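Local structure of fiber protein (Duck adenovirus 1, 6ITX) at residues A[106-111]-A[121-126]. The protein makes up the viral fiber, which attaches the virus to host cells, probably through receptor binding by its C-terminal head domain. Residues are numbered along the deposited sequence; the frame is centred on the assembly and turned at random.
Sequences SGYEIF and KVAGYV
Ile110 and Val122 hold the two strands together through a reciprocal pair of backbone bonds: Ile110 N gives its hydrogen to Val122 O at 2.9 Å, and Val122 N returns one to Ile110 O at 2.8 Å. On the side chain level this pair meets through Ile110 CB and Val122 CG2, 4.1 Å apart; both residues are buried, and the Val122 side chain also touches Trp148.

Tyr108 is the side chain to follow. Tyr108 CB sits 3.7 Å from Lys121 O. Chi1 of -55° leaves CG beside the backbone N and carries the CD2 edge of the ring to the backbone of Ala123, with Tyr108 CD2 3.5 Å from Ala123 N and also touching the Ala123 methyl. Further out, Tyr108 CE2 still brushes Ala123 CB at 3.9 Å. The ring also meets that of Tyr147, and the side chain touches Lys142 and Thr144 of strand 134-144.

Lys121 CB lies against Tyr108 O at 3.4 Å before the chain bends at chi3 and chi4, bringing Lys121 NZ to 3.7 Å from Glu109 CA. Since Glu109 and Ile110 both face Val122, this is a classic beta bulge, set at the start of the antiparallel hairpin 110-114/118-131 in the fiber head's beta-sheet.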
ATOM      1  N   SER A 106      20.130 -17.976  11.141  1.00 44.93           N
ATOM      2  CA  SER A 106      21.414 -17.973  10.451  1.00 33.28           C
ATOM      3  C   SER A 106      22.259 -16.750  10.802  1.00 38.08           C
ATOM      4  O   SER A 106      23.152 -16.373  10.039  1.00 39.66           O
ATOM      5  CB  SER A 106      21.162 -18.062   8.945  1.00 39.20           C
ATOM      6  OG  SER A 106      22.141 -17.377   8.174  1.00 47.78           O
ATOM      7  N   GLY A 107      22.004 -16.114  11.946  1.00 42.46           N
ATOM      8  CA  GLY A 107      22.814 -14.992  12.374  1.00 38.15           C
ATOM      9  C   GLY A 107      22.383 -13.691  11.729  1.00 38.41           C
ATOM     10  O   GLY A 107      21.374 -13.603  11.026  1.00 36.24           O
ATOM     11  N   TYR A 108      23.187 -12.660  11.973  1.00 40.38           N
ATOM     12  CA  TYR A 108      22.922 -11.300  11.505  1.00 38.06           C
ATOM     13  C   TYR A 108      24.107 -10.875  10.640  1.00 42.81           C
ATOM     14  O   TYR A 108      25.080 -10.283  11.120  1.00 41.97           O
ATOM     15  CB  TYR A 108      22.684 -10.340  12.712  1.00 42.27           C
ATOM     16  CG  TYR A 108      21.581 -10.829  13.632  1.00 39.86           C
ATOM     17  CD1 TYR A 108      21.853 -11.747  14.641  1.00 40.77           C
ATOM     18  CD2 TYR A 108      20.263 -10.414  13.460  1.00 37.44           C
ATOM     19  CE1 TYR A 108      20.853 -12.224  15.464  1.00 37.52           C
ATOM     20  CE2 TYR A 108      19.249 -10.885  14.293  1.00 37.23           C
ATOM     21  CZ  TYR A 108      19.560 -11.796  15.289  1.00 39.63           C
ATOM     22  OH  TYR A 108      18.581 -12.289  16.123  1.00 46.71           O
ATOM     23  N   GLU A 109      24.016 -11.175   9.344  1.00 50.56           N
ATOM     24  CA  GLU A 109      25.110 -10.949   8.405  1.00 48.13           C
ATOM     25  C   GLU A 109      24.727 -10.000   7.264  1.00 49.89           C
ATOM     26  O   GLU A 109      25.421  -9.946   6.234  1.00 52.06           O
ATOM     27  CB  GLU A 109      25.595 -12.297   7.861  1.00 48.96           C
ATOM     28  CG  GLU A 109      26.313 -13.142   8.910  1.00 45.72           C
ATOM     29  CD  GLU A 109      26.035 -14.629   8.772  1.00 62.17           C
ATOM     30  OE1 GLU A 109      25.379 -15.062   7.782  1.00 57.00           O
ATOM     31  OE2 GLU A 109      26.486 -15.374   9.673  1.00 69.56           O
ATOM     32  N   ILE A 110      23.638  -9.248   7.429  1.00 46.11           N
ATOM     33  CA  ILE A 110      23.152  -8.294   6.439  1.00 39.02           C
ATOM     34  C   ILE A 110      23.561  -6.909   6.907  1.00 39.53           C
ATOM     35  O   ILE A 110      23.400  -6.585   8.089  1.00 39.07           O
ATOM     36  CB  ILE A 110      21.628  -8.413   6.280  1.00 37.54           C
ATOM     37  CG1 ILE A 110      21.274  -9.855   5.915  1.00 36.53           C
ATOM     38  CG2 ILE A 110      21.105  -7.441   5.249  1.00 33.18           C
ATOM     39  CD1 ILE A 110      21.915 -10.313   4.642  1.00 36.19           C
ATOM     40  N   PHE A 111      24.120  -6.097   5.998  1.00 40.02           N
ATOM     41  CA  PHE A 111      24.737  -4.828   6.380  1.00 36.86           C
ATOM     42  C   PHE A 111      23.752  -3.681   6.217  1.00 37.32           C
ATOM     43  O   PHE A 111      23.199  -3.489   5.135  1.00 35.72           O
ATOM     44  CB  PHE A 111      25.987  -4.556   5.547  1.00 38.24           C
ATOM     45  CG  PHE A 111      26.804  -3.372   6.027  1.00 40.77           C
ATOM     46  CD1 PHE A 111      26.509  -2.081   5.600  1.00 44.97           C
ATOM     47  CD2 PHE A 111      27.885  -3.552   6.876  1.00 40.79           C
ATOM     48  CE1 PHE A 111      27.267  -0.981   6.043  1.00 46.61           C
ATOM     49  CE2 PHE A 111      28.649  -2.463   7.318  1.00 41.73           C
ATOM     50  CZ  PHE A 111      28.345  -1.184   6.903  1.00 44.66           C
ATOM     51  N   LYS A 121      24.581  -4.773  11.688  1.00 32.55           N
ATOM     52  CA  LYS A 121      24.357  -6.013  10.971  1.00 39.70           C
ATOM     53  C   LYS A 121      23.069  -6.630  11.482  1.00 36.57           C
ATOM     54  O   LYS A 121      22.833  -6.676  12.694  1.00 43.18           O
ATOM     55  CB  LYS A 121      25.566  -6.948  11.081  1.00 40.95           C
ATOM     56  CG  LYS A 121      26.753  -6.239  10.376  1.00 43.08           C
ATOM     57  CD  LYS A 121      28.122  -6.876  10.435  1.00 54.91           C
ATOM     58  CE  LYS A 121      28.310  -7.824   9.265  1.00 61.05           C
ATOM     59  NZ  LYS A 121      28.169  -9.267   9.696  1.00 63.51           N
ATOM     60  N   VAL A 122      22.213  -7.029  10.550  1.00 34.37           N
ATOM     61  CA  VAL A 122      20.844  -7.418  10.842  1.00 32.83           C
ATOM     62  C   VAL A 122      20.522  -8.680  10.046  1.00 39.41           C
ATOM     63  O   VAL A 122      21.340  -9.172   9.268  1.00 38.72           O
ATOM     64  CB  VAL A 122      19.830  -6.294  10.529  1.00 32.66           C
ATOM     65  CG1 VAL A 122      20.185  -4.996  11.303  1.00 37.17           C
ATOM     66  CG2 VAL A 122      19.753  -6.038   9.044  1.00 27.17           C
ATOM     67  N   ALA A 123      19.323  -9.215  10.273  1.00 35.60           N
ATOM     68  CA  ALA A 123      18.840 -10.381   9.554  1.00 32.67           C
ATOM     69  C   ALA A 123      17.583 -10.008   8.782  1.00 36.18           C
ATOM     70  O   ALA A 123      16.803  -9.149   9.214  1.00 37.34           O
ATOM     71  CB  ALA A 123      18.562 -11.545  10.502  1.00 31.80           C
ATOM     72  N   GLY A 124      17.387 -10.648   7.629  1.00 31.94           N
ATOM     73  CA  GLY A 124      16.299 -10.253   6.760  1.00 32.55           C
ATOM     74  C   GLY A 124      15.795 -11.361   5.861  1.00 35.36           C
ATOM     75  O   GLY A 124      16.500 -12.330   5.562  1.00 33.08           O
ATOM     76  N   TYR A 125      14.555 -11.179   5.412  1.00 35.55           N
ATOM     77  CA  TYR A 125      13.924 -12.032   4.415  1.00 35.89           C
ATOM     78  C   TYR A 125      13.120 -11.163   3.461  1.00 35.37           C
ATOM     79  O   TYR A 125      12.279 -10.376   3.899  1.00 40.66           O
ATOM     80  CB  TYR A 125      13.002 -13.058   5.065  1.00 31.36           C
ATOM     81  CG  TYR A 125      12.405 -13.978   4.053  1.00 35.01           C
ATOM     82  CD1 TYR A 125      13.230 -14.750   3.238  1.00 40.80           C
ATOM     83  CD2 TYR A 125      11.026 -14.086   3.892  1.00 31.69           C
ATOM     84  CE1 TYR A 125      12.694 -15.619   2.295  1.00 39.47           C
ATOM     85  CE2 TYR A 125      10.476 -14.953   2.955  1.00 29.18           C
ATOM     86  CZ  TYR A 125      11.321 -15.716   2.162  1.00 36.50           C
ATOM     87  OH  TYR A 125      10.821 -16.574   1.215  1.00 40.93           O
ATOM     88  N   VAL A 126      13.359 -11.308   2.163  1.00 39.28           N
ATOM     89  CA  VAL A 126      12.695 -10.503   1.144  1.00 36.06           C
ATOM     90  C   VAL A 126      11.997 -11.434   0.164  1.00 35.54           C
ATOM     91  O   VAL A 126      12.638 -12.302  -0.438  1.00 34.79           O
ATOM     92  CB  VAL A 126      13.687  -9.597   0.397  1.00 34.72           C
ATOM     93  CG1 VAL A 126      12.927  -8.524  -0.387  1.00 36.46           C
ATOM     94  CG2 VAL A 126      14.671  -8.983   1.363  1.00 35.73           C
TER